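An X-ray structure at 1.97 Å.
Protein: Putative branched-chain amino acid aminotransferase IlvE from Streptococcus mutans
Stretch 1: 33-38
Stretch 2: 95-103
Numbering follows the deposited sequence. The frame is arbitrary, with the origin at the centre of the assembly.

Stretch 1 (33-38) KWDDGK
Stretch 2 (95-103) MPQVPTDKF

This is a small contact, 264 Å² summed over both sides, made by two segments of one chain, and its rule is simple: each stretch lends one long side chain to a backbone carbonyl of the other. Trp-34 reaches from stretch 1 and Lys-102 answers from stretch 2.

Stretch 1 starts as a strand at Lys-33 and Trp-34 (phi/psi -136/145 and -81/140), then breaks into a turn. Asp-35 is at -73/179, Asp-36 at -76/-14 and Gly-37 at 87/154, before Lys-38 returns to extended angles at -150/165. Stretch 2 runs extended from Met-95 to Pro-99, with phi between -60 and -104 and psi between 115 and 152. Pro-99 occupies the N-cap position, and from Thr-100 the chain is helical, with phi near -60 and psi from -37 to -50; Phe-103 N bonds to Pro-99 O at 2.9 Å, closing the first turn. The register sets Trp-34 CA 8.2 Å from Val-98 CA and Asp-36 CA 8.4 Å from Lys-102 CA, so the backbones stay well apart and side chains bridge the gap. It climbs in both stretches together: the path from Trp-34 to Asp-36 runs in the same sense as that from Val-98 to Lys-102.

Trp-34 points toward stretch 2 with chi1 -72° (m) and chi2 107°. Its indole nitrogen NE1 donates to Gln-97 O at 2.9 Å, with an N-H...O angle of 155°, and this carbonyl lies at the ring edge, near the ring plane, where an indole N-H can reach it. The Gln-97 side chain (m, t, chi3 15°) starts away from the contact, and its NE2 is bonded elsewhere in the structure. Three apolar side chains also touch the ring. From the side where Lys-102 lies, Val-98 CG2 (chi1 173°, t) comes to 3.6 Å from Trp-34 CZ2 and Pro-99 CD to 4.3 Å from Trp-34 CD1; from the other, Pro-96 CG comes to 4.3 Å from Trp-34 CZ2. The Pro-96 ring is C-gamma endo and that of Pro-99 C-gamma exo.

Lys-102 points toward stretch 1 from the helix, its chi angles t, t, t and then p (60°). CD lies over one face of the indole and CE is 3.8 Å from Trp-34 CB, so the aliphatic part of the chain packs on the tryptophan while NZ continues to the turn. There NZ donates to Asp-35 O at 3.0 Å, and it is also bonded elsewhere in the structure.

The turn has its own lock. Asp-35 adopts chi1 66° (p) with chi2 -153°, and Gly-37 N donates to Asp-35 OD2 at 2.8 Å and 133°. Both carboxylate oxygens have partners elsewhere too. Glycine suits position 37 because at these backbone angles a CB would jam against the carbonyl oxygen of Asp-36; it would also point toward stretch 2, 4.0 Å from Lys-102 NZ.

One acceptor goes unpaid. Pro-96 O, 4.0 Å from Trp-34 CZ2 at the ring edge, is buried by the contact and has no partner anywhere in the model.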

# COMPACT_ATOMS: atom_id res chain seq x y z
N LYS A 33 22.69 6.18 7.63
CA LYS A 33 22.82 7.65 7.54
C LYS A 33 22.19 8.22 6.27
O LYS A 33 22.26 7.59 5.22
CB LYS A 33 24.30 8.08 7.53
CG LYS A 33 25.17 7.46 8.59
CD LYS A 33 24.79 7.94 10.00
CE LYS A 33 25.74 7.38 11.06
NZ LYS A 33 25.85 5.90 10.96
N TRP A 34 21.60 9.42 6.37
CA TRP A 34 21.24 10.22 5.20
C TRP A 34 22.47 10.95 4.69
O TRP A 34 23.25 11.46 5.49
CB TRP A 34 20.19 11.29 5.55
CG TRP A 34 18.83 10.75 5.81
CD1 TRP A 34 18.21 10.65 7.02
CD2 TRP A 34 17.93 10.21 4.84
NE1 TRP A 34 16.96 10.08 6.86
CE2 TRP A 34 16.77 9.80 5.53
CE3 TRP A 34 17.98 10.05 3.45
CZ2 TRP A 34 15.68 9.23 4.87
CZ3 TRP A 34 16.89 9.47 2.80
CH2 TRP A 34 15.76 9.07 3.51
N ASP A 35 22.64 11.04 3.37
CA ASP A 35 23.62 11.98 2.83
C ASP A 35 23.06 13.40 2.99
O ASP A 35 21.94 13.56 3.48
CB ASP A 35 24.03 11.66 1.38
CG ASP A 35 22.89 11.83 0.37
OD1 ASP A 35 22.95 11.13 -0.66
OD2 ASP A 35 21.97 12.65 0.57
N ASP A 36 23.83 14.41 2.57
CA ASP A 36 23.42 15.80 2.76
C ASP A 36 22.34 16.25 1.79
O ASP A 36 21.76 17.32 1.97
CB ASP A 36 24.62 16.75 2.59
CG ASP A 36 25.68 16.55 3.65
OD1 ASP A 36 25.40 15.87 4.67
OD2 ASP A 36 26.80 17.09 3.47
N GLY A 37 22.10 15.47 0.74
CA GLY A 37 21.12 15.87 -0.27
C GLY A 37 21.74 16.74 -1.35
O GLY A 37 22.74 17.42 -1.12
N LYS A 38 21.15 16.70 -2.54
CA LYS A 38 21.60 17.53 -3.66
C LYS A 38 20.42 17.85 -4.55
O LYS A 38 19.37 17.20 -4.47
CB LYS A 38 22.65 16.78 -4.47
CG LYS A 38 22.08 15.58 -5.23
CD LYS A 38 23.16 14.76 -5.92
CE LYS A 38 22.57 13.65 -6.78
NZ LYS A 38 23.63 12.67 -7.16
N MET A 95 10.59 2.97 8.28
CA MET A 95 11.52 3.74 7.45
C MET A 95 12.22 4.73 8.37
O MET A 95 11.62 5.20 9.33
CB MET A 95 10.77 4.51 6.34
CG MET A 95 10.05 3.58 5.35
SD MET A 95 9.60 4.37 3.77
CE MET A 95 8.13 5.20 4.31
N PRO A 96 13.50 5.04 8.08
CA PRO A 96 14.22 6.02 8.92
C PRO A 96 13.62 7.40 8.76
O PRO A 96 13.21 7.78 7.65
CB PRO A 96 15.64 6.01 8.33
CG PRO A 96 15.47 5.48 6.89
CD PRO A 96 14.34 4.48 7.02
N GLN A 97 13.55 8.16 9.85
CA GLN A 97 12.97 9.49 9.79
C GLN A 97 13.83 10.49 9.01
O GLN A 97 15.06 10.42 9.02
CB GLN A 97 12.74 10.03 11.21
CG GLN A 97 11.63 9.32 12.00
CD GLN A 97 11.43 9.97 13.35
OE1 GLN A 97 11.90 11.08 13.58
NE2 GLN A 97 10.74 9.28 14.25
N VAL A 98 13.16 11.42 8.33
CA VAL A 98 13.84 12.59 7.78
C VAL A 98 13.66 13.68 8.82
O VAL A 98 12.53 14.07 9.11
CB VAL A 98 13.16 13.04 6.46
CG1 VAL A 98 13.74 14.37 5.97
CG2 VAL A 98 13.33 11.97 5.38
N PRO A 99 14.77 14.16 9.42
CA PRO A 99 14.65 15.18 10.47
C PRO A 99 13.98 16.46 9.98
O PRO A 99 14.05 16.78 8.79
CB PRO A 99 16.11 15.46 10.88
CG PRO A 99 16.82 14.10 10.61
CD PRO A 99 16.14 13.61 9.33
N THR A 100 13.32 17.18 10.88
CA THR A 100 12.58 18.38 10.52
C THR A 100 13.46 19.44 9.85
O THR A 100 13.07 20.02 8.84
CB THR A 100 11.90 18.95 11.75
OG1 THR A 100 10.99 17.96 12.25
CG2 THR A 100 11.12 20.23 11.41
N ASP A 101 14.66 19.67 10.38
CA ASP A 101 15.52 20.66 9.74
C ASP A 101 15.94 20.23 8.33
O ASP A 101 16.00 21.06 7.43
CB ASP A 101 16.71 21.08 10.62
CG ASP A 101 17.66 19.94 10.93
OD1 ASP A 101 18.68 20.22 11.60
OD2 ASP A 101 17.41 18.78 10.53
N LYS A 102 16.20 18.93 8.13
CA LYS A 102 16.54 18.42 6.79
C LYS A 102 15.37 18.62 5.83
O LYS A 102 15.54 19.11 4.71
CB LYS A 102 16.92 16.92 6.86
CG LYS A 102 17.28 16.29 5.50
CD LYS A 102 17.58 14.79 5.69
CE LYS A 102 18.02 14.14 4.39
NZ LYS A 102 19.26 14.75 3.81
N PHE A 103 14.17 18.25 6.29
CA PHE A 103 12.94 18.34 5.51
C PHE A 103 12.66 19.79 5.05
O PHE A 103 12.40 20.05 3.87
CB PHE A 103 11.77 17.81 6.35
CG PHE A 103 10.43 17.81 5.64
CD1 PHE A 103 9.67 18.98 5.55
CD2 PHE A 103 9.92 16.63 5.10
CE1 PHE A 103 8.43 18.98 4.89
CE2 PHE A 103 8.68 16.62 4.45
CZ PHE A 103 7.93 17.80 4.35